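Local atomic coordinates of translation initiation factor eIF2b-like protein,Translation initiation factor eIF2b-like protein (Chaetomium thermophilum, PDB entry 4ZEM), a protein that is the beta subunit of eIF2B, a decameric complex that probably promotes guanine nucleotide exchange on the translation initiation factor eIF2. Residues R206-A211 with R215-I220; D179-F184 with I302-V307; S30-L35 with A80-H85. All coordinates share one frame; numbering follows the deposited sequence.

Interaction 1. Residues R206-A211 with R215-I220; sequences RFLVKA and RRFTVI
Phe217 and Leu208 meet across this contact through side chains set by quite different first torsions. In Phe217, CG lies between the backbone N and the carbonyl carbon (chi1 64°), which lays the ring against the end of the helix. Leu208 has CG beside its backbone N and anti to the carbonyl carbon (chi1 -66°). Its CA-CB bond does not point at the strand, but its methyls nonetheless reach it.

The tip of Leu208 meets the tip of Val219 head on. Leu208 CD1 lies 3.9 Å from Val219 CG1, and Leu208 CD2 lies 4.1 Å from Val219 CG2. Both branches of each residue are therefore used.

The Phe217 ring sits beside this pair, closer to the helix end. Leu208 O comes to the ring edge near its plane, 3.8 Å from Phe217 CZ. Ala211 CB approaches the ring obliquely, also 3.8 Å from Phe217 CZ.

These contacts lie in a right-handed beta-alpha-beta unit made of strand 194-198, helix 202-214 and strand 218-222, the building block of a Rossmann-like sheet. Helix 202-214 packs here on the strand that follows it. The chain turns between them within a few residues, and Arg215 N gives a weak hydrogen bond to Ala211 O (2.7 Å). That bond is strongly bent, with 117° at the hydrogen. Arg215 CB also lies against Ala211 O, at 3.4 Å. The guanidinium group turns from the helix, and Arg215 NE bonds to Ile189 O. Val248 covers Phe217 and Val219 from a neighbouring loop.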
loop_
_atom_site.group_PDB
_atom_site.type_symbol
_atom_site.label_atom_id
_atom_site.label_comp_id
_atom_site.label_asym_id
_atom_site.label_seq_id
_atom_site.Cartn_x
_atom_site.Cartn_y
_atom_site.Cartn_z
ATOM N N ARG A 206 -0.622 -13.270 7.493
ATOM C CA ARG A 206 -1.452 -13.964 6.515
ATOM C C ARG A 206 -0.591 -14.832 5.601
ATOM O O ARG A 206 -1.015 -15.907 5.172
ATOM C CB ARG A 206 -2.279 -12.966 5.699
ATOM C CG ARG A 206 -3.302 -12.190 6.529
ATOM C CD ARG A 206 -4.382 -11.573 5.654
ATOM N NE ARG A 206 -5.334 -10.772 6.422
ATOM C CZ ARG A 206 -5.405 -9.444 6.376
ATOM N NH1 ARG A 206 -6.303 -8.799 7.108
ATOM N NH2 ARG A 206 -4.584 -8.757 5.593
ATOM N N PHE A 207 0.626 -14.367 5.326
ATOM C CA PHE A 207 1.582 -15.113 4.531
ATOM C C PHE A 207 2.040 -16.394 5.245
ATOM O O PHE A 207 2.047 -17.479 4.654
ATOM C CB PHE A 207 2.771 -14.206 4.226
ATOM C CG PHE A 207 3.830 -14.835 3.366
ATOM C CD1 PHE A 207 3.733 -14.792 1.986
ATOM C CD2 PHE A 207 4.946 -15.429 3.938
ATOM C CE1 PHE A 207 4.715 -15.349 1.188
ATOM C CE2 PHE A 207 5.932 -15.979 3.145
ATOM C CZ PHE A 207 5.819 -15.947 1.769
ATOM N N LEU A 208 2.403 -16.270 6.519
ATOM C CA LEU A 208 2.864 -17.424 7.286
ATOM C C LEU A 208 1.760 -18.453 7.510
ATOM O O LEU A 208 1.983 -19.659 7.366
ATOM C CB LEU A 208 3.427 -16.975 8.631
ATOM C CG LEU A 208 4.699 -16.134 8.543
ATOM C CD1 LEU A 208 5.088 -15.633 9.930
ATOM C CD2 LEU A 208 5.838 -16.916 7.886
ATOM N N VAL A 209 0.567 -17.970 7.849
ATOM C CA VAL A 209 -0.583 -18.839 8.081
ATOM C C VAL A 209 -0.966 -19.623 6.823
ATOM O O VAL A 209 -1.282 -20.814 6.900
ATOM C CB VAL A 209 -1.796 -18.017 8.600
ATOM C CG1 VAL A 209 -3.108 -18.773 8.433
ATOM C CG2 VAL A 209 -1.567 -17.621 10.054
ATOM N N LYS A 210 -0.909 -18.962 5.670
ATOM C CA LYS A 210 -1.224 -19.604 4.400
ATOM C C LYS A 210 -0.176 -20.678 4.109
ATOM O O LYS A 210 -0.506 -21.792 3.696
ATOM C CB LYS A 210 -1.270 -18.574 3.268
ATOM C CG LYS A 210 -2.143 -18.959 2.067
ATOM C CD LYS A 210 -1.603 -20.086 1.224
ATOM C CE LYS A 210 -2.506 -20.315 0.023
ATOM N NZ LYS A 210 -3.919 -20.538 0.425
ATOM N N ALA A 211 1.087 -20.330 4.336
ATOM C CA ALA A 211 2.188 -21.247 4.085
ATOM C C ALA A 211 2.045 -22.498 4.947
ATOM O O ALA A 211 2.300 -23.614 4.490
ATOM C CB ALA A 211 3.520 -20.554 4.359
ATOM N N ARG A 215 2.766 -26.246 4.015
ATOM C CA ARG A 215 4.156 -26.558 4.324
ATOM C C ARG A 215 4.345 -26.842 5.803
ATOM O O ARG A 215 3.638 -26.288 6.650
ATOM C CB ARG A 215 5.080 -25.401 3.911
ATOM C CG ARG A 215 5.166 -25.155 2.425
ATOM C CD ARG A 215 6.233 -26.024 1.828
ATOM N NE ARG A 215 6.479 -25.707 0.430
ATOM C CZ ARG A 215 5.864 -26.305 -0.580
ATOM N NH1 ARG A 215 4.974 -27.256 -0.341
ATOM N NH2 ARG A 215 6.150 -25.962 -1.828
ATOM N N ARG A 216 5.327 -27.680 6.113
ATOM C CA ARG A 216 5.696 -27.932 7.494
ATOM C C ARG A 216 7.032 -27.233 7.743
ATOM O O ARG A 216 8.035 -27.579 7.121
ATOM C CB ARG A 216 5.797 -29.434 7.763
ATOM C CG ARG A 216 6.021 -29.820 9.215
ATOM C CD ARG A 216 7.036 -30.953 9.343
ATOM N NE ARG A 216 8.341 -30.583 8.795
ATOM C CZ ARG A 216 9.027 -31.302 7.914
ATOM N NH1 ARG A 216 8.533 -32.443 7.450
ATOM N NH2 ARG A 216 10.207 -30.874 7.492
ATOM N N PHE A 217 7.053 -26.255 8.645
ATOM C CA PHE A 217 8.267 -25.473 8.873
ATOM C C PHE A 217 8.257 -24.787 10.236
ATOM O O PHE A 217 7.355 -25.000 11.050
ATOM C CB PHE A 217 8.464 -24.429 7.757
ATOM C CG PHE A 217 7.389 -23.372 7.698
ATOM C CD1 PHE A 217 6.119 -23.673 7.213
ATOM C CD2 PHE A 217 7.667 -22.056 8.058
ATOM C CE1 PHE A 217 5.130 -22.694 7.144
ATOM C CE2 PHE A 217 6.681 -21.073 7.979
ATOM C CZ PHE A 217 5.408 -21.399 7.527
ATOM N N THR A 218 9.304 -24.012 10.499
ATOM C CA THR A 218 9.467 -23.326 11.773
ATOM C C THR A 218 9.545 -21.813 11.596
ATOM O O THR A 218 10.268 -21.315 10.732
ATOM C CB THR A 218 10.737 -23.835 12.504
ATOM O OG1 THR A 218 10.626 -25.248 12.721
ATOM C CG2 THR A 218 10.921 -23.142 13.838
ATOM N N VAL A 219 8.822 -21.084 12.437
ATOM C CA VAL A 219 8.861 -19.630 12.393
ATOM C C VAL A 219 9.530 -19.069 13.643
ATOM O O VAL A 219 9.153 -19.396 14.769
ATOM C CB VAL A 219 7.441 -19.043 12.251
ATOM C CG1 VAL A 219 7.459 -17.526 12.354
ATOM C CG2 VAL A 219 6.843 -19.470 10.937
ATOM N N ILE A 220 10.523 -18.212 13.431
ATOM C CA ILE A 220 11.216 -17.559 14.530
ATOM C C ILE A 220 10.775 -16.099 14.594
ATOM O O ILE A 220 10.889 -15.357 13.614
ATOM C CB ILE A 220 12.748 -17.636 14.375
ATOM C CG1 ILE A 220 13.221 -19.093 14.290
ATOM C CG2 ILE A 220 13.437 -16.917 15.525
ATOM C CD1 ILE A 220 13.307 -19.633 12.874
#

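Interaction 2. Residues D179-F184 with I302-V307; sequences DQIASF and IALCGV
Ile181 and Leu304 cross obliquely, and the CG2 methyl of Ile181 rests against the branch carbon CG of Leu304. Ile181 CG2 lies 3.8 Å from Leu304 CG. Both CA-CB bonds point toward the opposite segment.

The two branches of Ile181 have separate tasks. CG2 is anti to the backbone N and meets the leucine. CG1 lies beside the backbone N (chi1 -67°), and the chain then runs extended (chi2 174°). This carries CD1 past Leu304 to the backbone beyond the strand end. There Ile181 CD1 rests on the peptide link between Cys305 and Gly306, 3.7 Å from Cys305 C and 3.7 Å from Gly306 N. The Cys305 side chain points away from the helix, so only its backbone takes part. No hydrogen bond crosses the contact, and all four residues are buried.

The last turn of the long helix 154-182 is thus laid on the C-terminal end of strand 301-304 in the mainly parallel sheet. This strand runs between strands 267-271 and 359-362. Leu361 of the latter touches both Ile181 and Leu304. Helix 202-214 also borders the contact, with Thr203 on Ile181 and with Val204 and Phe207 on Leu304.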
loop_
_atom_site.group_PDB
_atom_site.type_symbol
_atom_site.label_atom_id
_atom_site.label_comp_id
_atom_site.label_asym_id
_atom_site.label_seq_id
_atom_site.Cartn_x
_atom_site.Cartn_y
_atom_site.Cartn_z
ATOM N N ASP A 179 -3.750 -11.557 0.446
ATOM C CA ASP A 179 -4.042 -12.904 -0.036
ATOM C C ASP A 179 -3.269 -13.219 -1.308
ATOM O O ASP A 179 -2.845 -14.352 -1.521
ATOM C CB ASP A 179 -5.539 -13.083 -0.279
ATOM C CG ASP A 179 -6.328 -13.157 1.017
ATOM O OD1 ASP A 179 -5.721 -13.474 2.065
ATOM O OD2 ASP A 179 -7.553 -12.906 0.985
ATOM N N GLN A 180 -3.127 -12.230 -2.178
ATOM C CA GLN A 180 -2.383 -12.445 -3.407
ATOM C C GLN A 180 -0.911 -12.681 -3.094
ATOM O O GLN A 180 -0.280 -13.554 -3.685
ATOM C CB GLN A 180 -2.570 -11.274 -4.364
ATOM C CG GLN A 180 -3.912 -11.313 -5.054
ATOM C CD GLN A 180 -4.220 -10.039 -5.796
ATOM O OE1 GLN A 180 -3.589 -9.008 -5.570
ATOM N NE2 GLN A 180 -5.210 -10.094 -6.675
ATOM N N ILE A 181 -0.373 -11.911 -2.152
ATOM C CA ILE A 181 1.006 -12.105 -1.721
ATOM C C ILE A 181 1.167 -13.496 -1.096
ATOM O O ILE A 181 2.131 -14.214 -1.387
ATOM C CB ILE A 181 1.433 -11.014 -0.721
ATOM C CG1 ILE A 181 1.498 -9.653 -1.429
ATOM C CG2 ILE A 181 2.769 -11.363 -0.088
ATOM C CD1 ILE A 181 1.766 -8.476 -0.509
ATOM N N ALA A 182 0.191 -13.890 -0.281
ATOM C CA ALA A 182 0.212 -15.190 0.388
ATOM C C ALA A 182 0.095 -16.371 -0.580
ATOM O O ALA A 182 0.475 -17.480 -0.229
ATOM C CB ALA A 182 -0.897 -15.267 1.434
ATOM N N SER A 183 -0.457 -16.153 -1.773
ATOM C CA SER A 183 -0.594 -17.243 -2.749
ATOM C C SER A 183 0.770 -17.712 -3.268
ATOM O O SER A 183 0.873 -18.757 -3.899
ATOM C CB SER A 183 -1.493 -16.846 -3.932
ATOM O OG SER A 183 -0.977 -15.749 -4.661
ATOM N N PHE A 184 1.811 -16.925 -3.032
ATOM C CA PHE A 184 3.154 -17.316 -3.453
ATOM C C PHE A 184 3.965 -17.931 -2.317
ATOM O O PHE A 184 5.149 -18.212 -2.480
ATOM C CB PHE A 184 3.892 -16.117 -4.048
ATOM C CG PHE A 184 3.259 -15.601 -5.303
ATOM C CD1 PHE A 184 2.393 -14.512 -5.264
ATOM C CD2 PHE A 184 3.493 -16.233 -6.518
ATOM C CE1 PHE A 184 1.782 -14.048 -6.422
ATOM C CE2 PHE A 184 2.887 -15.770 -7.681
ATOM C CZ PHE A 184 2.029 -14.675 -7.632
ATOM N N ILE A 302 13.609 -11.272 2.277
ATOM C CA ILE A 302 12.387 -11.157 1.494
ATOM C C ILE A 302 11.501 -10.070 2.083
ATOM O O ILE A 302 11.175 -10.087 3.278
ATOM C CB ILE A 302 11.574 -12.488 1.433
ATOM C CG1 ILE A 302 12.393 -13.638 0.843
ATOM C CG2 ILE A 302 10.319 -12.318 0.601
ATOM C CD1 ILE A 302 13.124 -14.474 1.864
ATOM N N ALA A 303 11.095 -9.134 1.232
ATOM C CA ALA A 303 10.207 -8.066 1.660
ATOM C C ALA A 303 8.822 -8.292 1.082
ATOM O O ALA A 303 8.654 -8.423 -0.135
ATOM C CB ALA A 303 10.745 -6.718 1.223
ATOM N N LEU A 304 7.832 -8.348 1.966
ATOM C CA LEU A 304 6.444 -8.490 1.549
ATOM C C LEU A 304 5.877 -7.104 1.336
ATOM O O LEU A 304 5.863 -6.291 2.261
ATOM C CB LEU A 304 5.618 -9.246 2.592
ATOM C CG LEU A 304 5.478 -10.763 2.475
ATOM C CD1 LEU A 304 6.801 -11.434 2.179
ATOM C CD2 LEU A 304 4.863 -11.307 3.742
ATOM N N CYS A 305 5.469 -6.808 0.108
ATOM C CA CYS A 305 4.866 -5.512 -0.190
ATOM C C CYS A 305 3.903 -5.557 -1.370
ATOM O O CYS A 305 4.252 -6.034 -2.446
ATOM C CB CYS A 305 5.968 -4.494 -0.470
ATOM S SG CYS A 305 7.289 -5.178 -1.497
ATOM N N GLY A 306 2.710 -5.011 -1.181
ATOM C CA GLY A 306 1.763 -4.871 -2.269
ATOM C C GLY A 306 2.164 -3.664 -3.091
ATOM O O GLY A 306 2.800 -2.743 -2.572
ATOM N N VAL A 307 1.809 -3.675 -4.371
ATOM C CA VAL A 307 2.192 -2.617 -5.303
ATOM C C VAL A 307 1.664 -1.240 -4.876
ATOM O O VAL A 307 2.299 -0.218 -5.138
ATOM C CB VAL A 307 1.708 -2.962 -6.737
ATOM C CG1 VAL A 307 1.964 -1.830 -7.709
ATOM C CG2 VAL A 307 2.389 -4.237 -7.211
#

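Interaction 3. Residues S30-L35 with A80-H85; sequences SLIFLL and ARAAPH
Ala82 presents its methyl group to Ile32 and Leu35, which stand one turn apart on the facing helix. Ala82 CB lies 3.7 Å from Ile32 CD1 and 3.8 Å from Ile32 CG2. It is also 4.0 Å from Leu35 CB and 4.1 Å from Leu35 CD1. One small side chain thus meets two branches of an isoleucine and two carbons of a leucine.

Ile32 owes its reach to two bends. Its CG1 lies beside the backbone N (chi1 -67°), and CG2 is anti to that N. The second torsion is also turned (chi2 -73°). CD1 folds back to the same side as CG2. The two methyls meet Ala82 CB from one side, and Leu35 meets it from an adjacent one. The CA-CB bond of Ile32 does not itself aim at Ala82; only its methyls arrive there.

Leu35 behaves differently. Its CA-CB bond points toward the other segment, and its side chain is extended after the first bond (chi2 175°). Contact starts already at CB, which also lies 4.1 Å from Ala83 CB. Ala82 and Ala83 both point toward the helix. Their small methyls let the backbones come close: the nearest CA pairs, Ile32 with Ala82 and Leu35 with Ala83, are each 5.8 Å apart.

This is helix-helix packing in the all-helical N-terminal region, which in the eIF2B alpha/beta/delta family precedes the Rossmann-like region. Ala83 is the first residue to leave helical backbone angles, so helix 24-37 packs on the very C-terminal end of helix 65-82. Leu79, one turn earlier on that helix, touches Ile32 and Leu31. Helix 43-59 borders the contact through Cys45, which touches Leu35. Trp15 of helix 12-18 covers Leu31 and Leu34 of helix 24-37.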
loop_
_atom_site.group_PDB
_atom_site.type_symbol
_atom_site.label_atom_id
_atom_site.label_comp_id
_atom_site.label_asym_id
_atom_site.label_seq_id
_atom_site.Cartn_x
_atom_site.Cartn_y
_atom_site.Cartn_z
ATOM N N SER A 30 -13.860 14.335 8.749
ATOM C CA SER A 30 -13.920 13.195 9.662
ATOM C C SER A 30 -12.700 12.294 9.483
ATOM O O SER A 30 -12.115 11.828 10.459
ATOM C CB SER A 30 -15.204 12.389 9.457
ATOM O OG SER A 30 -16.318 13.236 9.249
ATOM N N LEU A 31 -12.330 12.038 8.231
ATOM C CA LEU A 31 -11.165 11.206 7.951
ATOM C C LEU A 31 -9.888 11.886 8.439
ATOM O O LEU A 31 -9.008 11.230 8.995
ATOM C CB LEU A 31 -11.055 10.897 6.455
ATOM C CG LEU A 31 -9.984 9.875 6.055
ATOM C CD1 LEU A 31 -9.955 8.694 7.020
ATOM C CD2 LEU A 31 -10.166 9.403 4.618
ATOM N N ILE A 32 -9.802 13.201 8.242
ATOM C CA ILE A 32 -8.653 13.974 8.709
ATOM C C ILE A 32 -8.524 13.802 10.214
ATOM O O ILE A 32 -7.429 13.618 10.742
ATOM C CB ILE A 32 -8.788 15.479 8.370
ATOM C CG1 ILE A 32 -8.734 15.707 6.861
ATOM C CG2 ILE A 32 -7.685 16.286 9.040
ATOM C CD1 ILE A 32 -7.362 15.534 6.280
ATOM N N PHE A 33 -9.665 13.832 10.892
ATOM C CA PHE A 33 -9.717 13.657 12.335
ATOM C C PHE A 33 -9.201 12.276 12.740
ATOM O O PHE A 33 -8.442 12.147 13.700
ATOM C CB PHE A 33 -11.145 13.869 12.839
ATOM C CG PHE A 33 -11.297 13.711 14.323
ATOM C CD1 PHE A 33 -10.877 14.711 15.183
ATOM C CD2 PHE A 33 -11.866 12.567 14.858
ATOM C CE1 PHE A 33 -11.018 14.570 16.550
ATOM C CE2 PHE A 33 -12.010 12.420 16.224
ATOM C CZ PHE A 33 -11.585 13.423 17.070
ATOM N N LEU A 34 -9.620 11.249 12.005
ATOM C CA LEU A 34 -9.201 9.876 12.292
ATOM C C LEU A 34 -7.699 9.687 12.096
ATOM O O LEU A 34 -7.046 9.001 12.884
ATOM C CB LEU A 34 -9.978 8.880 11.426
ATOM C CG LEU A 34 -11.484 8.812 11.689
ATOM C CD1 LEU A 34 -12.169 7.856 10.729
ATOM C CD2 LEU A 34 -11.741 8.394 13.127
ATOM N N LEU A 35 -7.157 10.292 11.045
ATOM C CA LEU A 35 -5.731 10.194 10.758
ATOM C C LEU A 35 -4.867 10.864 11.828
ATOM O O LEU A 35 -3.838 10.318 12.227
ATOM C CB LEU A 35 -5.422 10.805 9.394
ATOM C CG LEU A 35 -6.056 10.134 8.175
ATOM C CD1 LEU A 35 -5.759 10.934 6.919
ATOM C CD2 LEU A 35 -5.540 8.718 8.037
ATOM N N ALA A 80 -2.949 13.795 3.183
ATOM C CA ALA A 80 -1.537 13.503 3.349
ATOM C C ALA A 80 -0.954 14.333 4.473
ATOM O O ALA A 80 -0.132 13.859 5.246
ATOM C CB ALA A 80 -0.790 13.772 2.057
ATOM N N ARG A 81 -1.384 15.585 4.545
ATOM C CA ARG A 81 -0.911 16.510 5.561
ATOM C C ARG A 81 -1.278 16.055 6.969
ATOM O O ARG A 81 -0.493 16.201 7.899
ATOM C CB ARG A 81 -1.450 17.914 5.291
ATOM C CG ARG A 81 -0.642 19.023 5.938
ATOM C CD ARG A 81 -1.204 20.389 5.583
ATOM N NE ARG A 81 -2.617 20.503 5.928
ATOM C CZ ARG A 81 -3.353 21.584 5.702
ATOM N NH1 ARG A 81 -4.632 21.601 6.047
ATOM N NH2 ARG A 81 -2.809 22.648 5.129
ATOM N N ALA A 82 -2.478 15.511 7.119
ATOM C CA ALA A 82 -2.946 15.036 8.406
ATOM C C ALA A 82 -2.042 13.926 8.915
ATOM O O ALA A 82 -1.733 13.869 10.099
ATOM C CB ALA A 82 -4.376 14.547 8.298
ATOM N N ALA A 83 -1.618 13.043 8.019
ATOM C CA ALA A 83 -0.745 11.941 8.406
ATOM C C ALA A 83 0.496 11.881 7.516
ATOM O O ALA A 83 0.586 11.033 6.628
ATOM C CB ALA A 83 -1.506 10.618 8.355
ATOM N N PRO A 84 1.457 12.788 7.752
ATOM C CA PRO A 84 2.710 12.868 6.988
ATOM C C PRO A 84 3.570 11.613 7.118
ATOM O O PRO A 84 4.338 11.294 6.210
ATOM C CB PRO A 84 3.412 14.081 7.607
ATOM C CG PRO A 84 2.861 14.150 8.997
ATOM C CD PRO A 84 1.416 13.799 8.823
ATOM N N HIS A 85 3.446 10.923 8.245
ATOM C CA HIS A 85 4.172 9.680 8.500
ATOM C C HIS A 85 3.736 8.523 7.588
ATOM O O HIS A 85 4.499 7.583 7.372
ATOM C CB HIS A 85 4.016 9.273 9.968
ATOM C CG HIS A 85 2.593 9.217 10.431
ATOM N ND1 HIS A 85 1.835 10.346 10.654
ATOM C CD2 HIS A 85 1.788 8.163 10.711
ATOM C CE1 HIS A 85 0.624 9.992 11.048
ATOM N NE2 HIS A 85 0.571 8.673 11.091
#

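Along the chain, interaction 3 closes first. Interaction 2 then opens at the end of helix 154-182, and interaction 1 falls wholly between its two segments. Interactions 1 and 2 have centres about 13 Å apart and touch: Phe207 CB lies 3.6 Å from Leu304 CD2. Both reach the same mainly parallel sheet, and helix 202-214 supplies one side of interaction 1 and borders interaction 2. Interaction 3 lies in the helical N-terminal part, with its centre about 34 Å from that of interaction 1 and about 26 Å from that of interaction 2. This is consistent with the helical N-terminal and Rossmann-like C-terminal regions of this family; helix 154-182 ends on the sheet of the latter.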